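Local coordinates for vacuolar-sorting protein BRO1 (Saccharomyces cerevisiae, PDB 1ZB1) that acts in the sorting of cargo proteins into multivesicular bodies, recruiting the DOA4 deubiquitinase to endosomes, and is represented by its helical Bro1 domain, at residues P8-L13 with Q191-L196; Q135-N140 with A150-A155. All coordinates share one frame; numbering follows the deposited sequence.

Both contacts lie in the helical Bro1 domain, their centres about 10 Å apart, and contact 2 is nested within the chain loop closed by contact 1. Contact 1 lays the N-terminal chain, without regular secondary structure, on helix 176-198; it is partly buried and combines apolar packing with a water-bridged carboxylate. Contact 2 is buried and pairs two consecutive antiparallel helices, 118-139 and 146-165, through a close-packed alanine, with aliphatic groups and one asparagine amide around it, and with no hydrogen bond from one segment to the other. The two meet where Leu-193 packs on Leu-152, and Arg-138 NH1 is probably hydrogen-bonded to Leu-10 O, tying the N-terminal chain to the helix pair.

Contact 1. Residues P8-L13 with Q191-L196; sequences PYLFDL and QELFVL
Residues 8-13 run in an extended course that comes up to one turn of helix 176-198 at its Pro-8 end, where the CA atoms of Pro-8 and Leu-193 lie 7.2 Å apart, and then leaves that helix toward Leu-13. Pro-8 meets the helix with the CB corner of its ring. This atom is shared by two leucines one turn apart, lying 3.8 Å from CD1 of Leu-193 and 4.0 Å from CD2 of Leu-196. The same Leu-193 methyl also faces CD2 of Leu-10, though more loosely, at 4.3 Å. Leu-193 reaches both residues with a first torsion well off the staggered positions (chi1 -106°), which carries its branched end toward the N-terminal chain; it also packs on Ser-148 and Ile-149 of helix 146-165. Tyr-145 lies against both Pro-8 and Leu-196.

Beside this apolar patch, the extended side chain of Glu-192 (chi2 176°) approaches the backbone of Tyr-9. A water bridges them, accepting from Tyr-9 N at 2.7 Å and donating to Glu-192 OE2 at 2.8 Å. OE2 is also hydrogen-bonded to Tyr-255 OH, while OE1 forms a salt bridge with Lys-251, whose NZ in turn bonds Tyr-9 O. Both backbone polar atoms of Tyr-9 are linked to the same acid and its partner on helix 242-269. With Glu-192 buried, the lysine and hydrogen bonds would probably stabilise its ionised form. The N-terminal chain of the Bro1 domain, ahead of its first helix 23-34, thus packs on helix 176-198 through apolar contacts at Pro-8 and Leu-10 and an adjacent polar network, part direct and part water-bridged.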
loop_
_atom_site.group_PDB
_atom_site.type_symbol
_atom_site.label_atom_id
_atom_site.label_comp_id
_atom_site.label_asym_id
_atom_site.label_seq_id
_atom_site.Cartn_x
_atom_site.Cartn_y
_atom_site.Cartn_z
ATOM N N PRO A 8 -2.133 -6.144 14.550
ATOM C CA PRO A 8 -2.325 -5.571 13.216
ATOM C C PRO A 8 -2.695 -6.606 12.161
ATOM O O PRO A 8 -2.112 -7.686 12.105
ATOM C CB PRO A 8 -0.977 -4.919 12.930
ATOM C CG PRO A 8 -0.028 -5.857 13.595
ATOM C CD PRO A 8 -0.706 -6.128 14.923
ATOM N N TYR A 9 -3.668 -6.261 11.325
ATOM C CA TYR A 9 -4.123 -7.135 10.254
ATOM C C TYR A 9 -3.747 -6.484 8.918
ATOM O O TYR A 9 -4.368 -5.500 8.512
ATOM C CB TYR A 9 -5.640 -7.299 10.329
ATOM C CG TYR A 9 -6.199 -8.296 9.343
ATOM C CD1 TYR A 9 -6.428 -9.618 9.718
ATOM C CD2 TYR A 9 -6.490 -7.922 8.030
ATOM C CE1 TYR A 9 -6.937 -10.549 8.810
ATOM C CE2 TYR A 9 -7.001 -8.845 7.113
ATOM C CZ TYR A 9 -7.221 -10.154 7.513
ATOM O OH TYR A 9 -7.732 -11.069 6.627
ATOM N N LEU A 10 -2.741 -7.028 8.243
ATOM C CA LEU A 10 -2.291 -6.479 6.963
ATOM C C LEU A 10 -2.682 -7.360 5.775
ATOM O O LEU A 10 -2.522 -8.583 5.819
ATOM C CB LEU A 10 -0.768 -6.296 6.979
ATOM C CG LEU A 10 -0.225 -5.385 8.087
ATOM C CD1 LEU A 10 1.293 -5.327 8.002
ATOM C CD2 LEU A 10 -0.824 -3.995 7.956
ATOM N N PHE A 11 -3.196 -6.734 4.719
ATOM C CA PHE A 11 -3.596 -7.461 3.518
ATOM C C PHE A 11 -2.358 -7.999 2.809
ATOM O O PHE A 11 -1.335 -7.318 2.724
ATOM C CB PHE A 11 -4.376 -6.552 2.555
ATOM C CG PHE A 11 -5.734 -6.139 3.061
ATOM C CD1 PHE A 11 -6.380 -6.866 4.059
ATOM C CD2 PHE A 11 -6.383 -5.032 2.512
ATOM C CE1 PHE A 11 -7.654 -6.499 4.507
ATOM C CE2 PHE A 11 -7.655 -4.654 2.950
ATOM C CZ PHE A 11 -8.292 -5.393 3.953
ATOM N N ASP A 12 -2.455 -9.220 2.298
ATOM C CA ASP A 12 -1.332 -9.841 1.603
ATOM C C ASP A 12 -1.471 -9.606 0.098
ATOM O O ASP A 12 -2.309 -10.231 -0.560
ATOM C CB ASP A 12 -1.309 -11.341 1.900
ATOM C CG ASP A 12 0.056 -11.954 1.686
ATOM O OD1 ASP A 12 0.987 -11.615 2.453
ATOM O OD2 ASP A 12 0.204 -12.771 0.747
ATOM N N LEU A 13 -0.662 -8.699 -0.443
ATOM C CA LEU A 13 -0.715 -8.393 -1.872
ATOM C C LEU A 13 0.050 -9.440 -2.692
ATOM O O LEU A 13 0.950 -10.114 -2.182
ATOM C CB LEU A 13 -0.161 -6.984 -2.133
ATOM C CG LEU A 13 -0.877 -5.848 -1.382
ATOM C CD1 LEU A 13 -0.327 -4.503 -1.824
ATOM C CD2 LEU A 13 -2.371 -5.902 -1.652
ATOM N N GLN A 191 -1.295 4.613 8.308
ATOM C CA GLN A 191 -1.927 5.468 9.322
ATOM C C GLN A 191 -2.389 4.600 10.495
ATOM O O GLN A 191 -2.176 4.940 11.660
ATOM C CB GLN A 191 -3.132 6.203 8.714
ATOM C CG GLN A 191 -3.940 7.090 9.686
ATOM C CD GLN A 191 -3.173 8.323 10.151
ATOM O OE1 GLN A 191 -2.256 8.783 9.476
ATOM N NE2 GLN A 191 -3.562 8.873 11.304
ATOM N N GLU A 192 -3.019 3.474 10.178
ATOM C CA GLU A 192 -3.503 2.558 11.205
ATOM C C GLU A 192 -2.368 2.092 12.122
ATOM O O GLU A 192 -2.518 2.077 13.348
ATOM C CB GLU A 192 -4.186 1.354 10.548
ATOM C CG GLU A 192 -4.505 0.218 11.501
ATOM C CD GLU A 192 -5.275 -0.908 10.831
ATOM O OE1 GLU A 192 -5.048 -1.166 9.630
ATOM O OE2 GLU A 192 -6.097 -1.547 11.515
ATOM N N LEU A 193 -1.233 1.716 11.540
ATOM C CA LEU A 193 -0.093 1.266 12.341
ATOM C C LEU A 193 0.449 2.403 13.212
ATOM O O LEU A 193 0.973 2.166 14.306
ATOM C CB LEU A 193 1.014 0.723 11.429
ATOM C CG LEU A 193 1.220 -0.801 11.375
ATOM C CD1 LEU A 193 -0.105 -1.534 11.458
ATOM C CD2 LEU A 193 1.967 -1.168 10.104
ATOM N N PHE A 194 0.312 3.637 12.735
ATOM C CA PHE A 194 0.787 4.795 13.493
ATOM C C PHE A 194 -0.048 4.934 14.768
ATOM O O PHE A 194 0.484 5.197 15.852
ATOM C CB PHE A 194 0.675 6.069 12.653
ATOM C CG PHE A 194 1.313 7.273 13.292
ATOM C CD1 PHE A 194 2.699 7.389 13.357
ATOM C CD2 PHE A 194 0.533 8.278 13.851
ATOM C CE1 PHE A 194 3.300 8.493 13.970
ATOM C CE2 PHE A 194 1.122 9.387 14.467
ATOM C CZ PHE A 194 2.508 9.492 14.525
ATOM N N VAL A 195 -1.360 4.758 14.631
ATOM C CA VAL A 195 -2.264 4.834 15.776
ATOM C C VAL A 195 -1.899 3.741 16.783
ATOM O O VAL A 195 -1.736 4.011 17.975
ATOM C CB VAL A 195 -3.736 4.634 15.349
ATOM C CG1 VAL A 195 -4.619 4.479 16.579
ATOM C CG2 VAL A 195 -4.201 5.820 14.518
ATOM N N LEU A 196 -1.775 2.509 16.298
ATOM C CA LEU A 196 -1.427 1.383 17.157
ATOM C C LEU A 196 -0.120 1.634 17.900
ATOM O O LEU A 196 0.044 1.213 19.048
ATOM C CB LEU A 196 -1.316 0.094 16.337
ATOM C CG LEU A 196 -2.600 -0.717 16.127
ATOM C CD1 LEU A 196 -3.693 0.167 15.585
ATOM C CD2 LEU A 196 -2.326 -1.873 15.171
HETATM O O HOH W 1 -5.324 -4.182 11.887
#

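Contact 2. Residues Q135-N140 with A150-A155; sequences QIAREN and ANLTKA
The carbonyl oxygen of Ala-137 is gripped twice: Ser-148 OG, in the first turn of helix 146-165, hydrogen-bonds to it, and Asn-140 N gives it a weak bond at 3.3 Å. Asn-140 N makes its stronger bond, 3.0 Å, to the oxygen of Ile-136, just as the chain leaves helical geometry at the end of helix 118-139. On its side-chain face Ala-137 lies close to the partner helix. Its CB sits 3.8 Å from Leu-152 CG and 3.9 Å from Asn-151 CB, and so fits between two successive residues; its CA is 5.4 Å from that of Asn-151.

Such close backbones belong to an antiparallel helical hairpin, consistent with the family's place in the TPR clan: the axes of segments 135-139 and 150-155 approach to 8.4 Å, with 165° between their directions, and a short connection after Asn-140 joins the two helices. Leu-152 also touches Glu-189 and Ala-190 of helix 176-198.

Beside the alanine, the side chains of Ile-136 and Asn-151 cross at about a right angle. With CG2 anti to its backbone N, the isoleucine places this methyl over the face of the Asn-151 amide, 3.5 Å from ND2 and 3.7 Å from OD1. The amide is directed back along its own helix instead, ND2 bonding the carbonyl oxygen of Asn-147 one turn earlier, which would restrain its rotation; the contact with Ile-136 is van der Waals packing. Ile-136 continues onto Pro-65, Ser-66 and Ser-69 of helix 65-86.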
loop_
_atom_site.group_PDB
_atom_site.type_symbol
_atom_site.label_atom_id
_atom_site.label_comp_id
_atom_site.label_asym_id
_atom_site.label_seq_id
_atom_site.Cartn_x
_atom_site.Cartn_y
_atom_site.Cartn_z
ATOM N N GLN A 135 5.604 -6.361 1.660
ATOM C CA GLN A 135 6.085 -7.626 2.217
ATOM C C GLN A 135 7.170 -7.363 3.262
ATOM O O GLN A 135 7.269 -8.081 4.262
ATOM C CB GLN A 135 6.618 -8.533 1.105
ATOM C CG GLN A 135 5.550 -8.903 0.070
ATOM C CD GLN A 135 6.077 -9.794 -1.039
ATOM O OE1 GLN A 135 7.193 -9.614 -1.519
ATOM N NE2 GLN A 135 5.257 -10.750 -1.470
ATOM N N ILE A 136 7.973 -6.327 3.039
ATOM C CA ILE A 136 9.021 -5.980 3.991
ATOM C C ILE A 136 8.332 -5.492 5.269
ATOM O O ILE A 136 8.738 -5.848 6.374
ATOM C CB ILE A 136 9.962 -4.873 3.419
ATOM C CG1 ILE A 136 10.738 -5.423 2.213
ATOM C CG2 ILE A 136 10.952 -4.407 4.499
ATOM C CD1 ILE A 136 11.588 -4.377 1.472
ATOM N N ALA A 137 7.271 -4.700 5.111
ATOM C CA ALA A 137 6.523 -4.178 6.252
ATOM C C ALA A 137 5.917 -5.325 7.053
ATOM O O ALA A 137 5.938 -5.310 8.283
ATOM C CB ALA A 137 5.413 -3.237 5.778
ATOM N N ARG A 138 5.380 -6.317 6.351
ATOM C CA ARG A 138 4.769 -7.469 7.010
ATOM C C ARG A 138 5.809 -8.228 7.824
ATOM O O ARG A 138 5.569 -8.599 8.973
ATOM C CB ARG A 138 4.156 -8.412 5.971
ATOM C CG ARG A 138 3.410 -9.590 6.571
ATOM C CD ARG A 138 2.894 -10.525 5.493
ATOM N NE ARG A 138 1.956 -11.515 6.020
ATOM C CZ ARG A 138 0.708 -11.244 6.397
ATOM N NH1 ARG A 138 0.238 -10.008 6.308
ATOM N NH2 ARG A 138 -0.075 -12.213 6.859
ATOM N N GLU A 139 6.967 -8.444 7.210
ATOM C CA GLU A 139 8.070 -9.169 7.824
ATOM C C GLU A 139 8.659 -8.469 9.049
ATOM O O GLU A 139 9.143 -9.132 9.965
ATOM C CB GLU A 139 9.164 -9.401 6.773
ATOM C CG GLU A 139 10.246 -10.389 7.165
ATOM C CD GLU A 139 11.191 -10.696 6.013
ATOM O OE1 GLU A 139 11.846 -9.754 5.514
ATOM O OE2 GLU A 139 11.277 -11.878 5.606
ATOM N N ASN A 140 8.616 -7.140 9.072
ATOM C CA ASN A 140 9.162 -6.373 10.193
ATOM C C ASN A 140 8.079 -5.844 11.127
ATOM O O ASN A 140 8.325 -4.929 11.910
ATOM C CB ASN A 140 9.989 -5.192 9.676
ATOM C CG ASN A 140 11.185 -5.628 8.847
ATOM O OD1 ASN A 140 11.808 -4.816 8.162
ATOM N ND2 ASN A 140 11.518 -6.913 8.911
ATOM N N ALA A 150 7.185 2.960 7.670
ATOM C CA ALA A 150 8.037 3.532 6.631
ATOM C C ALA A 150 7.929 2.776 5.303
ATOM O O ALA A 150 7.930 3.385 4.235
ATOM C CB ALA A 150 9.487 3.550 7.105
ATOM N N ASN A 151 7.844 1.451 5.371
ATOM C CA ASN A 151 7.742 0.646 4.160
ATOM C C ASN A 151 6.351 0.706 3.518
ATOM O O ASN A 151 6.230 0.688 2.293
ATOM C CB ASN A 151 8.169 -0.799 4.454
ATOM C CG ASN A 151 9.686 -0.973 4.398
ATOM O OD1 ASN A 151 10.279 -0.977 3.317
ATOM N ND2 ASN A 151 10.320 -1.094 5.563
ATOM N N LEU A 152 5.304 0.785 4.330
ATOM C CA LEU A 152 3.952 0.900 3.778
ATOM C C LEU A 152 3.811 2.278 3.127
ATOM O O LEU A 152 3.086 2.448 2.144
ATOM C CB LEU A 152 2.902 0.728 4.880
ATOM C CG LEU A 152 2.667 -0.712 5.356
ATOM C CD1 LEU A 152 1.807 -0.710 6.607
ATOM C CD2 LEU A 152 1.987 -1.518 4.247
ATOM N N THR A 153 4.515 3.262 3.677
ATOM C CA THR A 153 4.479 4.612 3.136
ATOM C C THR A 153 5.108 4.608 1.743
ATOM O O THR A 153 4.587 5.241 0.818
ATOM C CB THR A 153 5.234 5.604 4.067
ATOM O OG1 THR A 153 4.507 5.737 5.298
ATOM C CG2 THR A 153 5.365 6.980 3.414
ATOM N N LYS A 154 6.215 3.886 1.583
ATOM C CA LYS A 154 6.857 3.814 0.272
ATOM C C LYS A 154 5.975 3.047 -0.718
ATOM O O LYS A 154 5.892 3.411 -1.898
ATOM C CB LYS A 154 8.245 3.163 0.383
ATOM C CG LYS A 154 9.284 4.066 1.035
ATOM C CD LYS A 154 10.629 3.380 1.168
ATOM C CE LYS A 154 11.669 4.316 1.755
ATOM N NZ LYS A 154 12.978 3.623 1.960
ATOM N N ALA A 155 5.311 1.992 -0.253
ATOM C CA ALA A 155 4.429 1.228 -1.142
ATOM C C ALA A 155 3.373 2.186 -1.684
ATOM O O ALA A 155 3.091 2.200 -2.882
ATOM C CB ALA A 155 3.762 0.077 -0.382
#